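Local coordinates for protein upstream of N-ras, isoform A (Drosophila melanogaster, PDB 4QQB) that binds the 3'-UTR of msl-2 mRNA through this first cold-shock domain and, as a whole protein, regulates dosage compensation in both sexes, at residues T8-K13 / Q22-Q27; A28-H33 / P63-V68. All coordinates share one frame; numbering follows the deposited sequence.

How the contacts relate
Both contacts belong to one small cold-shock domain, an OB-type beta-barrel, and their centres lie about 9 Å apart. Contact 1 closes the hairpin of strands 7-14 and 18-23; after a short loop the chain enters strand 29-33, which contact 2 brings against strand 63-70. Strand 18-23 lies between 7-14 and 29-33 in the sheet, so it is the neighbour of both. A probable hydrogen bond joins Cys23 N to Ala28 O at 3.0 Å, and Cys23 SG packs 3.8 Å from Leu30 CG. Both contacts reach the bound RNA, chain A: contact 1 through Lys13 at the phosphate of G14, contact 2 through Arg29, Phe31, His33 and Pro63 at C11, A12 and C13.

Contact 1 of 2, residues T8-K13 / Q22-Q27; sequences TGIIEK and QCCERQ. With nucleotides of chain A.
Thr8 to Ile10 run antiparallel to Gln22 to Cys24 in the first beta hairpin of the cold-shock barrel, with Gly9 and Cys23 a non-hydrogen-bonded pair and Ile10 and Gln22 a hydrogen-bonded one. Gly9 CA and Cys23 CA come 4.1 Å apart, and a glycine, with no side chain, is consistent with so close an approach. Ile10 N bonds Gln22 O and Gln22 N bonds Ile10 O, and Cys24 N bonds Thr8 O. Beyond the strand end, Glu25 reaches back across Thr8: its OE1 accepts a hydrogen bond from Thr8 OG1 at 2.7 Å and a weak one from Thr8 N. Threonine suits because its hydroxyl can donate to the carboxylate; chi1 of 71° sets OG1 between its backbone N and carbonyl carbon. An alanine here would probably cost Glu25 OE1 its hydroxyl partner, leaving the weak bond from the backbone N and a carboxylate freer to turn. Cys24 SG lies 3.6 Å from Gly9 CA and touches Ile10 CD1. Glu12 and Gln22 lie side by side, CG to CG at 3.5 Å. Glu12 and Lys13 form a classic beta bulge opposite Phe20, and Lys13, extended beyond CG, carries NZ to 2.8 Å from OP2 of G14 of chain A.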
loop_
_atom_site.group_PDB
_atom_site.type_symbol
_atom_site.label_atom_id
_atom_site.label_comp_id
_atom_site.label_asym_id
_atom_site.label_seq_id
_atom_site.Cartn_x
_atom_site.Cartn_y
_atom_site.Cartn_z
ATOM N N THR E 8 31.028 -9.693 -11.978
ATOM C CA THR E 8 30.787 -8.617 -12.940
ATOM C C THR E 8 29.748 -8.971 -14.003
ATOM O O THR E 8 29.495 -10.150 -14.296
ATOM C CB THR E 8 32.085 -8.230 -13.669
ATOM O OG1 THR E 8 32.465 -9.280 -14.565
ATOM C CG2 THR E 8 33.210 -7.986 -12.676
ATOM N N GLY E 9 29.167 -7.924 -14.586
ATOM C CA GLY E 9 28.150 -8.072 -15.627
ATOM C C GLY E 9 27.851 -6.775 -16.365
ATOM O O GLY E 9 28.341 -5.703 -15.992
ATOM N N ILE E 10 27.042 -6.883 -17.418
ATOM C CA ILE E 10 26.647 -5.730 -18.229
ATOM C C ILE E 10 25.146 -5.495 -18.091
ATOM O O ILE E 10 24.367 -6.453 -18.038
ATOM C CB ILE E 10 26.940 -5.952 -19.735
ATOM C CG1 ILE E 10 28.252 -6.725 -19.963
ATOM C CG2 ILE E 10 26.948 -4.619 -20.481
ATOM C CD1 ILE E 10 29.497 -6.024 -19.463
ATOM N N ILE E 11 24.745 -4.225 -18.069
ATOM C CA ILE E 11 23.327 -3.856 -18.046
ATOM C C ILE E 11 22.645 -4.271 -19.364
ATOM O O ILE E 11 22.996 -3.799 -20.440
ATOM C CB ILE E 11 23.131 -2.336 -17.826
ATOM C CG1 ILE E 11 23.765 -1.868 -16.504
ATOM C CG2 ILE E 11 21.652 -1.967 -17.859
ATOM C CD1 ILE E 11 23.079 -2.368 -15.255
ATOM N N GLU E 12 21.663 -5.154 -19.255
ATOM C CA GLU E 12 20.960 -5.725 -20.400
ATOM C C GLU E 12 19.691 -4.953 -20.765
ATOM O O GLU E 12 19.340 -4.829 -21.941
ATOM C CB GLU E 12 20.580 -7.172 -20.070
ATOM C CG GLU E 12 21.227 -8.234 -20.939
ATOM C CD GLU E 12 20.268 -8.810 -21.964
ATOM O OE1 GLU E 12 20.297 -10.048 -22.165
ATOM O OE2 GLU E 12 19.477 -8.030 -22.548
ATOM N N LYS E 13 18.986 -4.485 -19.738
ATOM C CA LYS E 13 17.740 -3.743 -19.901
ATOM C C LYS E 13 17.413 -2.998 -18.618
ATOM O O LYS E 13 17.729 -3.477 -17.525
ATOM C CB LYS E 13 16.582 -4.688 -20.229
ATOM C CG LYS E 13 15.231 -3.988 -20.232
ATOM C CD LYS E 13 14.166 -4.734 -21.013
ATOM C CE LYS E 13 13.066 -3.778 -21.445
ATOM N NZ LYS E 13 12.084 -4.445 -22.340
ATOM N N GLN E 22 23.386 -9.015 -17.674
ATOM C CA GLN E 22 24.067 -10.196 -18.202
ATOM C C GLN E 22 25.343 -10.380 -17.409
ATOM O O GLN E 22 26.178 -9.477 -17.355
ATOM C CB GLN E 22 24.373 -10.091 -19.702
ATOM C CG GLN E 22 23.475 -10.951 -20.594
ATOM C CD GLN E 22 23.519 -12.441 -20.273
ATOM O OE1 GLN E 22 22.568 -13.176 -20.561
ATOM N NE2 GLN E 22 24.618 -12.892 -19.667
ATOM N N CYS E 23 25.474 -11.545 -16.779
ATOM C CA CYS E 23 26.640 -11.858 -15.961
ATOM C C CYS E 23 27.799 -12.293 -16.843
ATOM O O CYS E 23 27.615 -13.045 -17.802
ATOM C CB CYS E 23 26.313 -12.967 -14.960
ATOM S SG CYS E 23 25.068 -12.532 -13.725
ATOM N N CYS E 24 28.994 -11.820 -16.513
ATOM C CA CYS E 24 30.175 -12.126 -17.309
ATOM C C CYS E 24 30.730 -13.493 -16.948
ATOM O O CYS E 24 30.818 -14.373 -17.804
ATOM C CB CYS E 24 31.239 -11.051 -17.118
ATOM S SG CYS E 24 30.702 -9.436 -17.718
ATOM N N GLU E 25 31.076 -13.671 -15.675
ATOM C CA GLU E 25 31.651 -14.932 -15.187
ATOM C C GLU E 25 30.586 -15.845 -14.566
ATOM O O GLU E 25 30.754 -16.366 -13.466
ATOM C CB GLU E 25 32.800 -14.651 -14.212
ATOM C CG GLU E 25 32.416 -13.894 -12.950
ATOM C CD GLU E 25 33.250 -12.643 -12.753
ATOM O OE1 GLU E 25 33.114 -11.719 -13.581
ATOM O OE2 GLU E 25 34.026 -12.578 -11.774
ATOM N N ARG E 26 29.511 -16.055 -15.322
ATOM C CA ARG E 26 28.338 -16.812 -14.894
ATOM C C ARG E 26 27.352 -16.760 -16.055
ATOM O O ARG E 26 27.080 -15.683 -16.584
ATOM C CB ARG E 26 27.715 -16.178 -13.641
ATOM C CG ARG E 26 26.228 -16.460 -13.418
ATOM C CD ARG E 26 25.957 -17.598 -12.444
ATOM N NE ARG E 26 25.895 -17.108 -11.067
ATOM C CZ ARG E 26 26.903 -17.116 -10.194
ATOM N NH1 ARG E 26 28.097 -17.607 -10.513
ATOM N NH2 ARG E 26 26.716 -16.630 -8.975
ATOM N N GLN E 27 26.825 -17.906 -16.465
ATOM C CA GLN E 27 25.804 -17.914 -17.502
ATOM C C GLN E 27 24.439 -17.679 -16.865
ATOM O O GLN E 27 23.744 -18.627 -16.496
ATOM C CB GLN E 27 25.818 -19.227 -18.275
ATOM C CG GLN E 27 24.781 -19.276 -19.385
ATOM C CD GLN E 27 25.032 -20.398 -20.364
ATOM O OE1 GLN E 27 25.039 -20.186 -21.578
ATOM N NE2 GLN E 27 25.247 -21.603 -19.844
ATOM P P G A 14 8.840 -4.551 -21.178
ATOM O OP1 G A 14 8.450 -5.556 -22.204
ATOM O OP2 G A 14 9.627 -3.354 -21.577
ATOM O "O5'" G A 14 7.538 -4.049 -20.413
ATOM C "C5'" G A 14 6.233 -4.481 -20.820
ATOM C "C4'" G A 14 5.229 -3.385 -20.574
ATOM O "O4'" G A 14 4.835 -3.424 -19.184
ATOM C "C3'" G A 14 5.707 -1.969 -20.894
ATOM O "O3'" G A 14 4.987 -1.321 -21.963
ATOM C "C2'" G A 14 5.872 -1.289 -19.523
ATOM O "O2'" G A 14 5.385 0.034 -19.437
ATOM C "C1'" G A 14 5.061 -2.174 -18.573
ATOM N N9 G A 14 5.707 -2.424 -17.287
ATOM C C8 G A 14 6.961 -2.948 -17.084
ATOM N N7 G A 14 7.258 -3.093 -15.820
ATOM C C5 G A 14 6.124 -2.658 -15.148
ATOM C C6 G A 14 5.849 -2.590 -13.758
ATOM O O6 G A 14 6.580 -2.907 -12.810
ATOM N N1 G A 14 4.577 -2.084 -13.511
ATOM C C2 G A 14 3.679 -1.698 -14.478
ATOM N N2 G A 14 2.497 -1.238 -14.041
ATOM N N3 G A 14 3.921 -1.763 -15.777
ATOM C C4 G A 14 5.154 -2.248 -16.039
#

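Contact 2 of 2, residues A28-H33 / P63-V68; sequences ARLFFH and PIASQV. With nucleotides of chain A.
Leu30, Phe31 and Phe32 meet Pro63 to Ala65 where the third and fifth strands, the two edges of the sheet, come together to close the cold-shock (OB) barrel, strands 29-33 and 63-66 inclined by 57°. One backbone hydrogen bond joins them, from Ala65 N to Phe31 O at 3.0 Å. Apolar contacts add most of the rest. Leu30 sends CD1 to Ala65 CB at 3.8 Å and CD2 to Pro63 CB, while Phe32 CB rests on Ala65 CB and Val68 CG2; the small Ala65 is consistent with strand axes coming within 4.6 Å. Ile64 CG2 meets Phe31 CD1 on the RNA-binding side. There, in the RNA of chain A, N7 of A12 lies 3.4 Å above the centre of the Phe31 ring and C5 of C11 over one face of His33, offset toward the rim; flat aromatic rings suit a base over their faces. Among polar contacts, Arg29, extended from CG to NE, donates hydrogen bonds from NH1 and NH2 to N3 and O2 of C13 of chain A, a fork suited to a cytosine edge. His33 NE2 donates to OP2 of C11. A12 N6 gives a hydrogen bond to Pro63 O at 3.1 Å.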
loop_
_atom_site.group_PDB
_atom_site.type_symbol
_atom_site.label_atom_id
_atom_site.label_comp_id
_atom_site.label_asym_id
_atom_site.label_seq_id
_atom_site.Cartn_x
_atom_site.Cartn_y
_atom_site.Cartn_z
ATOM N N ALA E 28 24.067 -16.408 -16.729
ATOM C CA ALA E 28 22.818 -16.032 -16.073
ATOM C C ALA E 28 22.482 -14.578 -16.339
ATOM O O ALA E 28 23.376 -13.736 -16.459
ATOM C CB ALA E 28 22.918 -16.260 -14.576
ATOM N N ARG E 29 21.184 -14.298 -16.411
ATOM C CA ARG E 29 20.667 -12.943 -16.586
ATOM C C ARG E 29 19.846 -12.548 -15.349
ATOM O O ARG E 29 18.693 -12.958 -15.210
ATOM C CB ARG E 29 19.807 -12.896 -17.846
ATOM C CG ARG E 29 19.173 -11.551 -18.147
ATOM C CD ARG E 29 18.447 -11.623 -19.479
ATOM N NE ARG E 29 17.807 -10.363 -19.845
ATOM C CZ ARG E 29 16.664 -9.921 -19.329
ATOM N NH1 ARG E 29 16.016 -10.627 -18.410
ATOM N NH2 ARG E 29 16.167 -8.757 -19.734
ATOM N N LEU E 30 20.438 -11.754 -14.456
ATOM C CA LEU E 30 19.837 -11.479 -13.145
ATOM C C LEU E 30 18.985 -10.221 -13.100
ATOM O O LEU E 30 19.254 -9.236 -13.780
ATOM C CB LEU E 30 20.914 -11.370 -12.056
ATOM C CG LEU E 30 21.763 -12.619 -11.787
ATOM C CD1 LEU E 30 22.758 -12.355 -10.668
ATOM C CD2 LEU E 30 20.894 -13.826 -11.458
ATOM N N PHE E 31 17.954 -10.290 -12.268
ATOM C CA PHE E 31 17.131 -9.147 -11.899
ATOM C C PHE E 31 17.874 -8.340 -10.836
ATOM O O PHE E 31 18.657 -8.889 -10.066
ATOM C CB PHE E 31 15.792 -9.664 -11.339
ATOM C CG PHE E 31 14.918 -8.597 -10.735
ATOM C CD1 PHE E 31 15.082 -8.211 -9.411
ATOM C CD2 PHE E 31 13.918 -7.991 -11.486
ATOM C CE1 PHE E 31 14.279 -7.228 -8.855
ATOM C CE2 PHE E 31 13.114 -7.011 -10.934
ATOM C CZ PHE E 31 13.295 -6.629 -9.617
ATOM N N PHE E 32 17.632 -7.037 -10.797
ATOM C CA PHE E 32 18.113 -6.215 -9.691
ATOM C C PHE E 32 17.231 -4.990 -9.519
ATOM O O PHE E 32 16.798 -4.392 -10.501
ATOM C CB PHE E 32 19.577 -5.801 -9.901
ATOM C CG PHE E 32 19.759 -4.621 -10.815
ATOM C CD1 PHE E 32 19.905 -4.801 -12.179
ATOM C CD2 PHE E 32 19.790 -3.328 -10.305
ATOM C CE1 PHE E 32 20.081 -3.714 -13.021
ATOM C CE2 PHE E 32 19.955 -2.235 -11.139
ATOM C CZ PHE E 32 20.102 -2.431 -12.500
ATOM N N HIS E 33 16.970 -4.627 -8.269
ATOM C CA HIS E 33 16.161 -3.455 -7.953
ATOM C C HIS E 33 17.074 -2.256 -7.683
ATOM O O HIS E 33 18.180 -2.415 -7.164
ATOM C CB HIS E 33 15.273 -3.746 -6.740
ATOM C CG HIS E 33 14.211 -2.717 -6.509
ATOM N ND1 HIS E 33 14.127 -1.980 -5.350
ATOM C CD2 HIS E 33 13.195 -2.293 -7.297
ATOM C CE1 HIS E 33 13.105 -1.147 -5.430
ATOM N NE2 HIS E 33 12.518 -1.323 -6.599
ATOM N N PRO E 63 16.510 -15.813 -7.899
ATOM C CA PRO E 63 17.881 -15.398 -8.105
ATOM C C PRO E 63 17.921 -13.911 -8.471
ATOM O O PRO E 63 17.158 -13.463 -9.341
ATOM C CB PRO E 63 18.348 -16.310 -9.242
ATOM C CG PRO E 63 17.107 -16.651 -10.001
ATOM C CD PRO E 63 15.985 -16.632 -9.011
ATOM N N ILE E 64 18.758 -13.153 -7.758
ATOM C CA ILE E 64 18.912 -11.708 -7.984
ATOM C C ILE E 64 20.367 -11.258 -7.902
ATOM O O ILE E 64 21.261 -12.066 -7.676
ATOM C CB ILE E 64 18.109 -10.872 -6.968
ATOM C CG1 ILE E 64 18.584 -11.149 -5.536
ATOM C CG2 ILE E 64 16.622 -11.138 -7.130
ATOM C CD1 ILE E 64 18.421 -9.965 -4.604
ATOM N N ALA E 65 20.585 -9.962 -8.104
ATOM C CA ALA E 65 21.896 -9.353 -7.984
ATOM C C ALA E 65 21.808 -8.245 -6.955
ATOM O O ALA E 65 20.970 -7.349 -7.068
ATOM C CB ALA E 65 22.334 -8.792 -9.320
ATOM N N SER E 66 22.688 -8.306 -5.961
ATOM C CA SER E 66 22.635 -7.415 -4.812
ATOM C C SER E 66 23.889 -6.561 -4.729
ATOM O O SER E 66 24.959 -6.956 -5.204
ATOM C CB SER E 66 22.499 -8.241 -3.533
ATOM O OG SER E 66 21.493 -9.233 -3.671
ATOM N N GLN E 67 23.748 -5.393 -4.112
ATOM C CA GLN E 67 24.873 -4.493 -3.903
ATOM C C GLN E 67 25.547 -4.227 -5.242
ATOM O O GLN E 67 26.691 -4.615 -5.473
ATOM C CB GLN E 67 25.852 -5.114 -2.900
ATOM C CG GLN E 67 26.609 -4.105 -2.052
ATOM C CD GLN E 67 25.856 -3.729 -0.791
ATOM O OE1 GLN E 67 26.189 -4.189 0.301
ATOM N NE2 GLN E 67 24.827 -2.902 -0.937
ATOM N N VAL E 68 24.803 -3.587 -6.133
ATOM C CA VAL E 68 25.268 -3.322 -7.491
ATOM C C VAL E 68 25.904 -1.937 -7.566
ATOM O O VAL E 68 25.340 -0.960 -7.066
ATOM C CB VAL E 68 24.107 -3.406 -8.505
ATOM C CG1 VAL E 68 24.597 -3.120 -9.915
ATOM C CG2 VAL E 68 23.451 -4.777 -8.449
ATOM P P A A 12 7.417 -7.473 -9.427
ATOM O OP1 A A 12 6.463 -6.339 -9.641
ATOM O OP2 A A 12 6.931 -8.745 -8.847
ATOM O "O5'" A A 12 8.162 -7.870 -10.778
ATOM C "C5'" A A 12 8.083 -7.041 -11.952
ATOM C "C4'" A A 12 8.689 -7.761 -13.128
ATOM O "O4'" A A 12 10.032 -8.178 -12.772
ATOM C "C3'" A A 12 7.955 -9.029 -13.567
ATOM O "O3'" A A 12 7.991 -9.191 -14.983
ATOM C "C2'" A A 12 8.726 -10.133 -12.848
ATOM O "O2'" A A 12 8.704 -11.393 -13.483
ATOM C "C1'" A A 12 10.145 -9.584 -12.897
ATOM N N9 A A 12 11.018 -10.070 -11.830
ATOM C C8 A A 12 11.023 -9.699 -10.510
ATOM N N7 A A 12 11.956 -10.285 -9.800
ATOM C C5 A A 12 12.612 -11.095 -10.716
ATOM C C6 A A 12 13.698 -11.979 -10.590
ATOM N N6 A A 12 14.340 -12.205 -9.441
ATOM N N1 A A 12 14.110 -12.630 -11.700
ATOM C C2 A A 12 13.461 -12.408 -12.851
ATOM N N3 A A 12 12.427 -11.603 -13.094
ATOM C C4 A A 12 12.047 -10.968 -11.972
ATOM P P C A 11 8.595 -1.194 -7.114
ATOM O OP1 C A 11 8.353 -0.996 -5.672
ATOM O OP2 C A 11 9.823 -0.649 -7.724
ATOM O "O5'" C A 11 8.497 -2.755 -7.417
ATOM C "C5'" C A 11 8.863 -3.287 -8.701
ATOM C "C4'" C A 11 9.439 -4.674 -8.545
ATOM O "O4'" C A 11 10.646 -4.616 -7.734
ATOM C "C3'" C A 11 8.526 -5.687 -7.860
ATOM O "O3'" C A 11 8.616 -6.949 -8.512
ATOM C "C2'" C A 11 9.100 -5.770 -6.451
ATOM O "O2'" C A 11 8.804 -6.990 -5.807
ATOM C "C1'" C A 11 10.588 -5.618 -6.739
ATOM N N1 C A 11 11.389 -5.178 -5.583
ATOM C C2 C A 11 12.391 -6.019 -5.076
ATOM O O2 C A 11 12.578 -7.124 -5.607
ATOM N N3 C A 11 13.124 -5.608 -4.017
ATOM C C4 C A 11 12.895 -4.410 -3.472
ATOM N N4 C A 11 13.642 -4.044 -2.429
ATOM C C5 C A 11 11.881 -3.537 -3.967
ATOM C C6 C A 11 11.164 -3.954 -5.018
ATOM P P C A 13 6.832 -8.569 -15.909
ATOM O OP1 C A 13 6.038 -7.607 -15.098
ATOM O OP2 C A 13 6.140 -9.691 -16.580
ATOM O "O5'" C A 13 7.656 -7.778 -17.021
ATOM C "C5'" C A 13 7.936 -6.371 -16.897
ATOM C "C4'" C A 13 9.117 -5.986 -17.759
ATOM O "O4'" C A 13 10.310 -6.699 -17.319
ATOM C "C3'" C A 13 8.978 -6.297 -19.245
ATOM O "O3'" C A 13 9.638 -5.312 -20.029
ATOM C "C2'" C A 13 9.693 -7.634 -19.374
ATOM O "O2'" C A 13 10.144 -7.927 -20.679
ATOM C "C1'" C A 13 10.849 -7.436 -18.400
ATOM N N1 C A 13 11.384 -8.703 -17.884
ATOM C C2 C A 13 12.613 -9.169 -18.360
ATOM O O2 C A 13 13.232 -8.490 -19.192
ATOM N N3 C A 13 13.100 -10.343 -17.893
ATOM C C4 C A 13 12.404 -11.045 -16.995
ATOM N N4 C A 13 12.920 -12.195 -16.562
ATOM C C5 C A 13 11.146 -10.596 -16.500
ATOM C C6 C A 13 10.676 -9.433 -16.971
#